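Local coordinates for protein serine proteinase inhibitor 1 (Myxoma virus, PDB 6BJ5) that inhibits serine-type endopeptidases as a poxviral serpin and is important in the virulence of myxoma virus, at residues 250-255 / 298-303; 148-153 / 306-311; 163-168 / 176-181; 154-159 / 182-187. All blocks are in the same frame, centred on the assembly; numbering follows the deposited sequence.

Overall arrangement
All four contacts involve the large mixed sheet of the serpin fold. Contact 2 pairs strands 142-153 and 305-314. Contact 1 pairs strands 243-258 and 293-302, and its centre is about 10 Å from that of contact 2, with 293-302 beside 305-314. Next to 243-258 comes strand 173-185, which serves contacts 3 and 4, centres about 17 Å apart. Along the chain, contacts 3 and 4 fall between the two halves of contact 2, and so does contact 1, which opens after both have closed. Strand 305-314 inside the sheet is consistent with the loop-inserted state of a cleaved serpin. W154 and F158 of contact 4 touch the turn after strand 293-302.

Contact 1: 250-255 / 298-303; sequences KFSVES and KIEADE
F251 lays one face of its ring against the CB of A301, across two antiparallel strands of the large serpin sheet. The strands are 251-255 and 298-302. CG of F251 stands between the backbone N and the carbonyl carbon (chi1 61°). The A301 methyl lies over the ring face, 3.7 Å from the ring centroid of F251 and 23° off the ring normal, so this is a CH-pi contact shifted toward the rim. I299 points the same way alongside, and its CG2 is 4.0 Å from F251 CE1. This apolar face is also met from the second chain of the assembly, whose F18 ring meets that of F251 while I34 of that chain packs on F251. V253 and I299 continue the face and rest on V34 of this chain.

On the other face are S252, E300, E254 and K298. OG of S252 lies 3.6 Å from E300 CG. K298 runs extended beyond CG, and its CG passes 4.1 Å from E254 CB.

Four backbone hydrogen bonds join the pairs F251-A301 and V253-I299; the one from A301 N to F251 O is 2.8 Å. Beyond them, K250 turns at chi3 (69°), which places CE 3.6 Å from D302 CB. Its aliphatic part lies on the carboxylate of E303, with K250 CD 3.4 Å from E303 OE2. The salt bridge itself is long, K250 NZ to E303 OE1 being 3.7 Å. E303 OE2 has its hydrogen bond with T163 OG1 instead.

Contact 2: 148-153 / 306-311; sequences VRMKTS and TTASSD
D311 OD1 is gripped by R149 NH1 at 2.9 Å and by a second hydrogen bond, with S147 OG. R149 lies on strand 148-153 and D311 on strand 306-311, antiparallel neighbours in the large serpin sheet. The N-H of R149 points fairly straight at the oxygen (166°) and lies in the guanidinium plane. The carboxylate is turned 68° from that plane, and OD1 is met on its syn side, but from well out of the carboxylate plane. A bend at chi2 (-81°) places CD of R149 3.4 Å from S309 OG. That hydroxyl oxygen sits over one face of the guanidinium, toward its rim. NH1 also reaches V148 O, but only weakly.

K151 lies alongside T307 on this same face, with K151 CG 3.4 Å from T307 OG1. The other face carries V148, M150, A308 and S310. There M150 CE meets A308 CB at 3.7 Å, and V148 and A308 both pack on F30 of the second chain.

Six backbone hydrogen bonds join the strands. The shortest, V148 N to S310 O, is 2.6 Å. The longest, T152 N to T306 O, is 3.1 Å.

Strand 306-311 thus offers mostly small side chains and is held chiefly through its backbone. Such pairing suits a reactive-centre loop inserted into the sheet, as in cleaved serpins; the ion pair with D311 adds one side-chain tie.

Contact 3: 163-168 / 176-181; sequences TTDQPF and KVRMMN
Strands 164-170 and 173-185 form a beta hairpin at one edge of the large serpin sheet, and T164 pairs with M179 and Q166 with V177 across it. Both are antiparallel hydrogen-bonded pairs. V177 N to Q166 O measures 2.9 Å. The axes of the two short segments lie at 128°, so the hairpin is strongly twisted. In the assembly K176 of strand 173-185 pairs with an antiparallel strand of the second chain, so the sheet runs on across the interface. V177 and M179 pack on G37 and N13 of that chain.

The charged face carries D165 with K176 and R178, a salt-bridge network. R178 NH1 stands only 2.5 Å from D165 OD1. The bond is weak in angle and too short to be trusted in detail. The carboxylate and guanidinium planes are 83° apart. CG2 of T163 lies over one face of the guanidinium, toward its rim. The other carboxylate oxygen, OD2, makes a long salt bridge to K176 NZ, and K176 CG and CD lie near D165 CB.

On the opposite face, M179 and Q166 cross at about a right angle. M179 turns at chi3 (-60°), which puts CE 3.6 Å from Q166 CB. F168 CB touches V177 CG1 at 3.7 Å.

T163 OG1, besides its bond to E303, accepts from a water at 2.9 Å; the same water accepts from N181 N. Within strand 164-168, Q166 NE2 gives a hydrogen bond of 2.7 Å to T164 OG1, in the plane of its amide.

Contact 4: 154-159 / 182-187; sequences WRHVFD and KIDTLK
K182 lies across the ring face of F158 while its NZ is tied to both sides of the contact. Here the loop after strand 142-153 of the large serpin sheet passes beside the end of strand 173-185. CD of K182 stands over the centre of the F158 ring, 3.7 Å from the centroid and 7° off the normal, a CH-pi contact. The side chain crosses the ring at about a right angle. CG of K182 stands between the backbone N and the carbonyl carbon (chi1 84°), which brings it 3.6 Å from F158 CE1. The ammonium itself is off-centre, so its cation-pi attraction to F158 is secondary.

NZ gives a hydrogen bond to H156 O at 2.7 Å. It also forms a salt bridge of 2.9 Å with D184 OD2 in its own strand, on the anti lone pair. The positive charge nearby probably favours the ionised form of D184.

F158 also touches E303 and V246, which ties the loop to neighbouring parts of the sheet. The second polar link is a His-carboxylate hydrogen bond: H156 ND1 meets D184 OD1 at 3.1 Å, in the imidazole plane but from above the carboxylate plane.

Contact 1: 250-255 / 298-303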
loop_
_atom_site.group_PDB
_atom_site.type_symbol
_atom_site.label_atom_id
_atom_site.label_comp_id
_atom_site.label_asym_id
_atom_site.label_seq_id
_atom_site.Cartn_x
_atom_site.Cartn_y
_atom_site.Cartn_z
ATOM N N LYS A 250 -2.432 -19.219 3.554
ATOM C CA LYS A 250 -1.168 -18.511 3.538
ATOM C C LYS A 250 -1.003 -17.841 2.180
ATOM O O LYS A 250 -1.444 -18.367 1.148
ATOM C CB LYS A 250 0.005 -19.472 3.760
ATOM C CG LYS A 250 0.019 -20.105 5.096
ATOM C CD LYS A 250 1.086 -21.171 5.168
ATOM C CE LYS A 250 2.438 -20.540 5.131
ATOM N NZ LYS A 250 3.481 -21.515 5.502
ATOM N N PHE A 251 -0.380 -16.660 2.176
ATOM C CA PHE A 251 -0.079 -16.043 0.894
ATOM C C PHE A 251 1.134 -15.132 0.992
ATOM O O PHE A 251 1.435 -14.544 2.041
ATOM C CB PHE A 251 -1.283 -15.286 0.325
ATOM C CG PHE A 251 -1.777 -14.157 1.177
ATOM C CD1 PHE A 251 -1.223 -12.883 1.061
ATOM C CD2 PHE A 251 -2.821 -14.355 2.073
ATOM C CE1 PHE A 251 -1.707 -11.820 1.841
ATOM C CE2 PHE A 251 -3.301 -13.304 2.852
ATOM C CZ PHE A 251 -2.729 -12.029 2.731
ATOM N N SER A 252 1.814 -15.024 -0.143
ATOM C CA SER A 252 2.992 -14.185 -0.321
ATOM C C SER A 252 2.850 -13.552 -1.696
ATOM O O SER A 252 2.744 -14.273 -2.690
ATOM C CB SER A 252 4.279 -15.021 -0.216
ATOM O OG SER A 252 5.445 -14.232 -0.357
ATOM N N VAL A 253 2.786 -12.223 -1.761
ATOM C CA VAL A 253 2.530 -11.516 -3.013
ATOM C C VAL A 253 3.451 -10.307 -3.109
ATOM O O VAL A 253 3.656 -9.581 -2.126
ATOM C CB VAL A 253 1.052 -11.084 -3.138
ATOM C CG1 VAL A 253 0.836 -10.264 -4.394
ATOM C CG2 VAL A 253 0.172 -12.301 -3.173
ATOM N N GLU A 254 4.019 -10.109 -4.295
ATOM C CA GLU A 254 4.786 -8.919 -4.610
ATOM C C GLU A 254 4.211 -8.297 -5.872
ATOM O O GLU A 254 3.921 -8.996 -6.850
ATOM C CB GLU A 254 6.281 -9.224 -4.812
ATOM C CG GLU A 254 7.133 -7.961 -5.028
ATOM C CD GLU A 254 8.615 -8.247 -5.230
ATOM O OE1 GLU A 254 9.340 -8.350 -4.218
ATOM O OE2 GLU A 254 9.060 -8.354 -6.396
ATOM N N SER A 255 4.058 -6.978 -5.838
ATOM C CA SER A 255 3.406 -6.217 -6.895
ATOM C C SER A 255 4.259 -5.002 -7.197
ATOM O O SER A 255 4.684 -4.301 -6.274
ATOM C CB SER A 255 1.990 -5.788 -6.486
ATOM O OG SER A 255 1.094 -6.880 -6.492
ATOM N N LYS A 298 5.138 -5.764 -0.999
ATOM C CA LYS A 298 5.169 -7.193 -0.769
ATOM C C LYS A 298 4.429 -7.423 0.536
ATOM O O LYS A 298 4.602 -6.646 1.488
ATOM C CB LYS A 298 6.612 -7.722 -0.724
ATOM C CG LYS A 298 6.719 -9.255 -0.734
ATOM C CD LYS A 298 8.144 -9.689 -0.476
ATOM C CE LYS A 298 8.284 -11.191 -0.323
ATOM N NZ LYS A 298 9.659 -11.523 0.187
ATOM N N ILE A 299 3.546 -8.427 0.551
ATOM C CA ILE A 299 2.801 -8.805 1.750
ATOM C C ILE A 299 2.939 -10.311 1.915
ATOM O O ILE A 299 2.876 -11.062 0.931
ATOM C CB ILE A 299 1.310 -8.374 1.696
ATOM C CG1 ILE A 299 1.210 -6.850 1.537
ATOM C CG2 ILE A 299 0.576 -8.719 2.998
ATOM C CD1 ILE A 299 -0.164 -6.311 1.310
ATOM N N GLU A 300 3.162 -10.746 3.156
ATOM C CA GLU A 300 3.267 -12.164 3.494
ATOM C C GLU A 300 2.422 -12.472 4.721
ATOM O O GLU A 300 2.688 -11.958 5.810
ATOM C CB GLU A 300 4.716 -12.560 3.747
ATOM C CG GLU A 300 5.016 -13.910 3.185
ATOM C CD GLU A 300 6.301 -14.469 3.702
ATOM O OE1 GLU A 300 6.511 -15.689 3.538
ATOM O OE2 GLU A 300 7.065 -13.697 4.324
ATOM N N ALA A 301 1.421 -13.321 4.554
ATOM C CA ALA A 301 0.577 -13.742 5.659
ATOM C C ALA A 301 0.697 -15.245 5.832
ATOM O O ALA A 301 0.623 -15.982 4.844
ATOM C CB ALA A 301 -0.878 -13.353 5.401
ATOM N N ASP A 302 0.904 -15.691 7.074
ATOM C CA ASP A 302 1.023 -17.111 7.421
ATOM C C ASP A 302 0.489 -17.318 8.840
ATOM O O ASP A 302 -0.121 -16.421 9.424
ATOM C CB ASP A 302 2.467 -17.592 7.256
ATOM C CG ASP A 302 3.432 -16.841 8.140
ATOM O OD1 ASP A 302 2.998 -16.145 9.089
ATOM O OD2 ASP A 302 4.644 -16.964 7.891
ATOM N N GLU A 303 0.737 -18.508 9.403
ATOM C CA GLU A 303 0.160 -18.856 10.704
ATOM C C GLU A 303 0.606 -17.890 11.793
ATOM O O GLU A 303 -0.166 -17.583 12.707
ATOM C CB GLU A 303 0.528 -20.293 11.111
ATOM C CG GLU A 303 -0.039 -21.386 10.226
ATOM C CD GLU A 303 0.797 -21.634 8.979
ATOM O OE1 GLU A 303 1.777 -20.888 8.765
ATOM O OE2 GLU A 303 0.479 -22.575 8.213
#

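Contact 2: 148-153 / 306-311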
loop_
_atom_site.group_PDB
_atom_site.type_symbol
_atom_site.label_atom_id
_atom_site.label_comp_id
_atom_site.label_asym_id
_atom_site.label_seq_id
_atom_site.Cartn_x
_atom_site.Cartn_y
_atom_site.Cartn_z
ATOM N N VAL A 148 7.170 1.995 3.756
ATOM C CA VAL A 148 6.285 1.546 4.826
ATOM C C VAL A 148 6.652 0.110 5.155
ATOM O O VAL A 148 6.806 -0.718 4.246
ATOM C CB VAL A 148 4.790 1.641 4.451
ATOM C CG1 VAL A 148 3.958 1.262 5.641
ATOM C CG2 VAL A 148 4.420 3.041 4.005
ATOM N N ARG A 149 6.792 -0.190 6.451
ATOM C CA ARG A 149 7.121 -1.549 6.873
ATOM C C ARG A 149 6.267 -1.962 8.059
ATOM O O ARG A 149 6.017 -1.163 8.968
ATOM C CB ARG A 149 8.581 -1.681 7.291
ATOM C CG ARG A 149 9.575 -1.321 6.203
ATOM C CD ARG A 149 9.818 -2.434 5.214
ATOM N NE ARG A 149 10.974 -2.109 4.379
ATOM C CZ ARG A 149 10.995 -1.185 3.418
ATOM N NH1 ARG A 149 9.908 -0.469 3.136
ATOM N NH2 ARG A 149 12.120 -0.979 2.735
ATOM N N MET A 150 5.819 -3.212 8.044
ATOM C CA MET A 150 5.099 -3.757 9.178
ATOM C C MET A 150 5.436 -5.230 9.283
ATOM O O MET A 150 5.357 -5.954 8.284
ATOM C CB MET A 150 3.597 -3.577 9.043
ATOM C CG MET A 150 2.854 -4.047 10.259
ATOM S SD MET A 150 1.129 -4.024 9.862
ATOM C CE MET A 150 1.232 -4.885 8.290
ATOM N N LYS A 151 5.812 -5.665 10.486
ATOM C CA LYS A 151 5.989 -7.084 10.768
ATOM C C LYS A 151 5.442 -7.335 12.167
ATOM O O LYS A 151 6.014 -6.848 13.144
ATOM C CB LYS A 151 7.459 -7.479 10.637
ATOM C CG LYS A 151 7.714 -8.961 10.751
ATOM C CD LYS A 151 9.174 -9.278 10.483
ATOM C CE LYS A 151 9.409 -10.776 10.518
ATOM N NZ LYS A 151 9.067 -11.347 11.854
ATOM N N THR A 152 4.353 -8.104 12.262
ATOM C CA THR A 152 3.608 -8.283 13.508
ATOM C C THR A 152 2.925 -9.650 13.547
ATOM O O THR A 152 2.372 -10.109 12.542
ATOM C CB THR A 152 2.534 -7.193 13.681
ATOM O OG1 THR A 152 3.074 -5.902 13.354
ATOM C CG2 THR A 152 2.000 -7.180 15.123
ATOM N N SER A 153 2.895 -10.264 14.728
ATOM C CA SER A 153 2.192 -11.531 14.888
ATOM C C SER A 153 0.696 -11.296 15.018
ATOM O O SER A 153 0.237 -10.171 15.250
ATOM C CB SER A 153 2.670 -12.272 16.127
ATOM O OG SER A 153 4.080 -12.363 16.142
ATOM N N THR A 306 1.904 -11.431 9.967
ATOM C CA THR A 306 2.007 -10.798 8.655
ATOM C C THR A 306 3.264 -9.943 8.549
ATOM O O THR A 306 3.605 -9.202 9.483
ATOM C CB THR A 306 0.777 -9.924 8.385
ATOM O OG1 THR A 306 -0.390 -10.759 8.281
ATOM C CG2 THR A 306 0.962 -9.091 7.086
ATOM N N THR A 307 3.935 -10.015 7.390
ATOM C CA THR A 307 5.063 -9.141 7.069
ATOM C C THR A 307 4.713 -8.381 5.800
ATOM O O THR A 307 4.431 -8.997 4.767
ATOM C CB THR A 307 6.364 -9.925 6.872
ATOM O OG1 THR A 307 6.642 -10.705 8.042
ATOM C CG2 THR A 307 7.546 -8.948 6.640
ATOM N N ALA A 308 4.700 -7.049 5.883
ATOM C CA ALA A 308 4.236 -6.214 4.779
ATOM C C ALA A 308 5.211 -5.078 4.534
ATOM O O ALA A 308 5.722 -4.451 5.471
ATOM C CB ALA A 308 2.850 -5.622 5.028
ATOM N N SER A 309 5.380 -4.750 3.265
ATOM C CA SER A 309 6.411 -3.808 2.890
ATOM C C SER A 309 5.945 -3.009 1.692
ATOM O O SER A 309 5.302 -3.558 0.785
ATOM C CB SER A 309 7.690 -4.578 2.547
ATOM O OG SER A 309 8.724 -3.687 2.294
ATOM N N SER A 310 6.272 -1.717 1.681
ATOM C CA SER A 310 5.940 -0.944 0.494
ATOM C C SER A 310 6.856 0.267 0.360
ATOM O O SER A 310 7.104 0.990 1.334
ATOM C CB SER A 310 4.483 -0.500 0.523
ATOM O OG SER A 310 4.179 0.198 -0.673
ATOM N N ASP A 311 7.332 0.495 -0.867
ATOM C CA ASP A 311 8.153 1.656 -1.196
ATOM C C ASP A 311 7.541 2.355 -2.396
ATOM O O ASP A 311 7.334 1.724 -3.437
ATOM C CB ASP A 311 9.590 1.245 -1.490
ATOM C CG ASP A 311 10.246 0.593 -0.303
ATOM O OD1 ASP A 311 10.231 1.209 0.786
ATOM O OD2 ASP A 311 10.735 -0.549 -0.445
#

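Contact 3: 163-168 / 176-181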
loop_
_atom_site.group_PDB
_atom_site.type_symbol
_atom_site.label_atom_id
_atom_site.label_comp_id
_atom_site.label_asym_id
_atom_site.label_seq_id
_atom_site.Cartn_x
_atom_site.Cartn_y
_atom_site.Cartn_z
ATOM N N THR A 163 -2.710 -26.706 9.230
ATOM C CA THR A 163 -2.771 -26.153 7.887
ATOM C C THR A 163 -2.736 -27.292 6.866
ATOM O O THR A 163 -1.910 -28.203 6.966
ATOM C CB THR A 163 -1.595 -25.197 7.684
ATOM O OG1 THR A 163 -1.627 -24.162 8.684
ATOM C CG2 THR A 163 -1.645 -24.581 6.309
ATOM N N THR A 164 -3.641 -27.264 5.893
ATOM C CA THR A 164 -3.738 -28.363 4.947
ATOM C C THR A 164 -3.872 -27.828 3.529
ATOM O O THR A 164 -4.323 -26.704 3.308
ATOM C CB THR A 164 -4.947 -29.250 5.229
ATOM O OG1 THR A 164 -6.136 -28.558 4.810
ATOM C CG2 THR A 164 -5.034 -29.571 6.728
ATOM N N ASP A 165 -3.493 -28.659 2.567
ATOM C CA ASP A 165 -3.749 -28.344 1.168
ATOM C C ASP A 165 -5.249 -28.384 0.921
ATOM O O ASP A 165 -5.905 -29.370 1.251
ATOM C CB ASP A 165 -3.046 -29.346 0.245
ATOM C CG ASP A 165 -1.530 -29.259 0.328
ATOM O OD1 ASP A 165 -1.010 -28.239 0.832
ATOM O OD2 ASP A 165 -0.857 -30.212 -0.119
ATOM N N GLN A 166 -5.798 -27.322 0.340
ATOM C CA GLN A 166 -7.222 -27.250 0.069
ATOM C C GLN A 166 -7.424 -26.552 -1.292
ATOM O O GLN A 166 -6.517 -25.895 -1.779
ATOM C CB GLN A 166 -7.992 -26.494 1.162
ATOM C CG GLN A 166 -7.941 -27.136 2.548
ATOM C CD GLN A 166 -8.815 -28.373 2.679
ATOM O OE1 GLN A 166 -9.860 -28.479 2.045
ATOM N NE2 GLN A 166 -8.369 -29.326 3.483
ATOM N N PRO A 167 -8.577 -26.794 -1.916
ATOM C CA PRO A 167 -8.849 -26.114 -3.202
ATOM C C PRO A 167 -9.241 -24.639 -3.040
ATOM O O PRO A 167 -9.802 -24.215 -2.021
ATOM C CB PRO A 167 -10.014 -26.939 -3.787
ATOM C CG PRO A 167 -10.682 -27.556 -2.614
ATOM C CD PRO A 167 -9.576 -27.830 -1.608
ATOM N N PHE A 168 -8.948 -23.862 -4.092
ATOM C CA PHE A 168 -9.269 -22.438 -4.195
ATOM C C PHE A 168 -9.900 -22.216 -5.561
ATOM O O PHE A 168 -9.246 -22.444 -6.585
ATOM C CB PHE A 168 -7.997 -21.585 -4.050
ATOM C CG PHE A 168 -8.241 -20.102 -3.912
ATOM C CD1 PHE A 168 -8.300 -19.513 -2.655
ATOM C CD2 PHE A 168 -8.339 -19.284 -5.039
ATOM C CE1 PHE A 168 -8.495 -18.139 -2.514
ATOM C CE2 PHE A 168 -8.546 -17.916 -4.914
ATOM C CZ PHE A 168 -8.622 -17.338 -3.645
ATOM N N LYS A 176 -4.467 -25.328 -5.689
ATOM C CA LYS A 176 -4.200 -26.002 -4.432
ATOM C C LYS A 176 -3.412 -25.014 -3.601
ATOM O O LYS A 176 -2.300 -24.622 -3.981
ATOM C CB LYS A 176 -3.399 -27.287 -4.617
ATOM C CG LYS A 176 -2.997 -27.899 -3.309
ATOM C CD LYS A 176 -2.154 -29.136 -3.488
ATOM C CE LYS A 176 -0.728 -28.737 -3.772
ATOM N NZ LYS A 176 0.174 -29.918 -3.802
ATOM N N VAL A 177 -4.005 -24.568 -2.504
ATOM C CA VAL A 177 -3.335 -23.576 -1.691
ATOM C C VAL A 177 -3.120 -24.192 -0.323
ATOM O O VAL A 177 -3.767 -25.164 0.077
ATOM C CB VAL A 177 -4.102 -22.251 -1.568
ATOM C CG1 VAL A 177 -4.420 -21.682 -2.951
ATOM C CG2 VAL A 177 -5.318 -22.450 -0.748
ATOM N N ARG A 178 -2.188 -23.591 0.382
ATOM C CA ARG A 178 -1.822 -23.934 1.738
ATOM C C ARG A 178 -2.801 -23.198 2.646
ATOM O O ARG A 178 -2.653 -21.997 2.895
ATOM C CB ARG A 178 -0.392 -23.452 1.927
ATOM C CG ARG A 178 0.449 -24.124 2.895
ATOM C CD ARG A 178 0.827 -25.494 2.479
ATOM N NE ARG A 178 1.040 -26.178 3.734
ATOM C CZ ARG A 178 0.412 -27.281 4.086
ATOM N NH1 ARG A 178 -0.450 -27.847 3.242
ATOM N NH2 ARG A 178 0.654 -27.802 5.279
ATOM N N MET A 179 -3.831 -23.902 3.094
ATOM C CA MET A 179 -4.861 -23.256 3.889
ATOM C C MET A 179 -4.781 -23.417 5.395
ATOM O O MET A 179 -4.726 -24.525 5.929
ATOM C CB MET A 179 -6.247 -23.698 3.404
ATOM C CG MET A 179 -7.401 -23.079 4.175
ATOM S SD MET A 179 -9.012 -23.621 3.573
ATOM C CE MET A 179 -8.949 -23.054 1.876
ATOM N N MET A 180 -4.791 -22.271 6.063
ATOM C CA MET A 180 -4.781 -22.205 7.514
ATOM C C MET A 180 -6.197 -22.361 8.063
ATOM O O MET A 180 -7.189 -22.127 7.364
ATOM C CB MET A 180 -4.171 -20.876 7.968
ATOM C CG MET A 180 -2.828 -20.577 7.336
ATOM S SD MET A 180 -2.105 -19.062 7.999
ATOM C CE MET A 180 -3.228 -17.763 7.428
ATOM N N ASN A 181 -6.289 -22.783 9.327
ATOM C CA ASN A 181 -7.587 -23.104 9.908
ATOM C C ASN A 181 -7.519 -22.923 11.417
ATOM O O ASN A 181 -6.622 -23.473 12.066
ATOM C CB ASN A 181 -7.990 -24.540 9.561
ATOM C CG ASN A 181 -9.363 -24.933 10.113
ATOM O OD1 ASN A 181 -10.053 -24.147 10.764
ATOM N ND2 ASN A 181 -9.752 -26.172 9.853
HETATM O O HOH W 1 -3.845 -23.527 10.379
#

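Contact 4: 154-159 / 182-187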
loop_
_atom_site.group_PDB
_atom_site.type_symbol
_atom_site.label_atom_id
_atom_site.label_comp_id
_atom_site.label_asym_id
_atom_site.label_seq_id
_atom_site.Cartn_x
_atom_site.Cartn_y
_atom_site.Cartn_z
ATOM N N TRP A 154 -0.071 -12.368 14.809
ATOM C CA TRP A 154 -1.492 -12.329 15.125
ATOM C C TRP A 154 -1.678 -12.224 16.638
ATOM O O TRP A 154 -0.801 -12.592 17.427
ATOM C CB TRP A 154 -2.216 -13.583 14.619
ATOM C CG TRP A 154 -2.129 -13.813 13.151
ATOM C CD1 TRP A 154 -1.486 -14.839 12.506
ATOM C CD2 TRP A 154 -2.716 -13.003 12.131
ATOM N NE1 TRP A 154 -1.636 -14.706 11.136
ATOM C CE2 TRP A 154 -2.389 -13.587 10.887
ATOM C CE3 TRP A 154 -3.488 -11.839 12.147
ATOM C CZ2 TRP A 154 -2.799 -13.034 9.680
ATOM C CZ3 TRP A 154 -3.898 -11.298 10.952
ATOM C CH2 TRP A 154 -3.550 -11.893 9.732
ATOM N N ARG A 155 -2.837 -11.710 17.051
ATOM C CA ARG A 155 -3.171 -11.801 18.466
ATOM C C ARG A 155 -3.339 -13.273 18.872
ATOM O O ARG A 155 -2.764 -13.732 19.868
ATOM C CB ARG A 155 -4.428 -10.979 18.771
ATOM C CG ARG A 155 -4.723 -10.929 20.264
ATOM C CD ARG A 155 -6.120 -10.432 20.595
ATOM N NE ARG A 155 -6.363 -10.564 22.033
ATOM C CZ ARG A 155 -7.539 -10.393 22.626
ATOM N NH1 ARG A 155 -8.614 -10.087 21.911
ATOM N NH2 ARG A 155 -7.640 -10.549 23.941
ATOM N N HIS A 156 -4.061 -14.047 18.064
ATOM C CA HIS A 156 -4.199 -15.495 18.236
ATOM C C HIS A 156 -3.708 -16.160 16.962
ATOM O O HIS A 156 -4.401 -16.125 15.936
ATOM C CB HIS A 156 -5.647 -15.873 18.516
ATOM C CG HIS A 156 -6.158 -15.325 19.806
ATOM N ND1 HIS A 156 -7.487 -15.019 20.008
ATOM C CD2 HIS A 156 -5.525 -15.069 20.976
ATOM C CE1 HIS A 156 -7.644 -14.550 21.234
ATOM N NE2 HIS A 156 -6.472 -14.579 21.845
ATOM N N VAL A 157 -2.512 -16.757 17.034
ATOM C CA VAL A 157 -1.883 -17.352 15.859
ATOM C C VAL A 157 -2.640 -18.600 15.431
ATOM O O VAL A 157 -3.387 -19.206 16.201
ATOM C CB VAL A 157 -0.421 -17.703 16.159
ATOM C CG1 VAL A 157 0.333 -16.484 16.676
ATOM C CG2 VAL A 157 -0.369 -18.922 17.117
ATOM N N PHE A 158 -2.430 -18.994 14.176
ATOM C CA PHE A 158 -2.880 -20.289 13.688
ATOM C C PHE A 158 -1.846 -21.358 14.051
ATOM O O PHE A 158 -0.669 -21.071 14.287
ATOM C CB PHE A 158 -3.075 -20.281 12.169
ATOM C CG PHE A 158 -4.181 -19.376 11.658
ATOM C CD1 PHE A 158 -5.358 -19.927 11.144
ATOM C CD2 PHE A 158 -3.998 -17.980 11.581
ATOM C CE1 PHE A 158 -6.362 -19.114 10.617
ATOM C CE2 PHE A 158 -4.998 -17.148 11.064
ATOM C CZ PHE A 158 -6.178 -17.713 10.573
ATOM N N ASP A 159 -2.296 -22.605 14.083
ATOM C CA ASP A 159 -1.401 -23.721 14.315
ATOM C C ASP A 159 -0.963 -24.290 12.978
ATOM O O ASP A 159 -1.810 -24.773 12.216
ATOM C CB ASP A 159 -2.083 -24.789 15.137
ATOM C CG ASP A 159 -1.150 -25.920 15.510
ATOM O OD1 ASP A 159 -0.111 -26.139 14.837
ATOM O OD2 ASP A 159 -1.485 -26.621 16.480
ATOM N N LYS A 182 -8.445 -22.138 11.968
ATOM C CA LYS A 182 -8.492 -21.959 13.418
ATOM C C LYS A 182 -9.904 -21.595 13.876
ATOM O O LYS A 182 -10.762 -21.165 13.086
ATOM C CB LYS A 182 -7.506 -20.883 13.894
ATOM C CG LYS A 182 -8.078 -19.440 13.797
ATOM C CD LYS A 182 -7.069 -18.428 14.302
ATOM C CE LYS A 182 -7.334 -17.047 13.769
ATOM N NZ LYS A 182 -6.773 -16.039 14.724
ATOM N N ILE A 183 -10.124 -21.756 15.181
ATOM C CA ILE A 183 -11.318 -21.249 15.848
ATOM C C ILE A 183 -10.906 -20.069 16.710
ATOM O O ILE A 183 -9.864 -20.108 17.381
ATOM C CB ILE A 183 -12.027 -22.326 16.687
ATOM C CG1 ILE A 183 -12.737 -23.324 15.766
ATOM C CG2 ILE A 183 -12.999 -21.681 17.654
ATOM C CD1 ILE A 183 -13.166 -24.598 16.460
ATOM N N ASP A 184 -11.687 -18.997 16.632
ATOM C CA ASP A 184 -11.342 -17.759 17.312
ATOM C C ASP A 184 -12.617 -16.931 17.376
ATOM O O ASP A 184 -13.524 -17.103 16.550
ATOM C CB ASP A 184 -10.206 -17.032 16.562
ATOM C CG ASP A 184 -9.551 -15.926 17.368
ATOM O OD1 ASP A 184 -10.085 -15.563 18.433
ATOM O OD2 ASP A 184 -8.487 -15.429 16.926
ATOM N N THR A 185 -12.687 -16.051 18.379
ATOM C CA THR A 185 -13.759 -15.062 18.512
ATOM C C THR A 185 -13.276 -13.696 18.053
ATOM O O THR A 185 -12.305 -13.147 18.601
ATOM C CB THR A 185 -14.357 -15.011 19.923
ATOM O OG1 THR A 185 -14.481 -16.332 20.471
ATOM C CG2 THR A 185 -15.650 -14.199 19.984
ATOM N N LEU A 186 -13.991 -13.162 17.057
ATOM C CA LEU A 186 -13.605 -12.053 16.206
ATOM C C LEU A 186 -14.857 -11.289 15.794
ATOM O O LEU A 186 -15.941 -11.870 15.697
ATOM C CB LEU A 186 -12.945 -12.569 14.931
ATOM C CG LEU A 186 -11.864 -13.633 15.004
ATOM C CD1 LEU A 186 -11.661 -14.203 13.591
ATOM C CD2 LEU A 186 -10.563 -13.090 15.617
ATOM N N LYS A 187 -14.689 -10.013 15.458
ATOM C CA LYS A 187 -15.805 -9.249 14.909
ATOM C C LYS A 187 -16.064 -9.683 13.465
ATOM O O LYS A 187 -15.122 -9.902 12.696
ATOM C CB LYS A 187 -15.518 -7.739 15.008
ATOM C CG LYS A 187 -15.327 -7.250 16.460
ATOM C CD LYS A 187 -15.122 -5.742 16.593
ATOM C CE LYS A 187 -14.329 -5.403 17.860
ATOM N NZ LYS A 187 -13.924 -3.973 17.914
#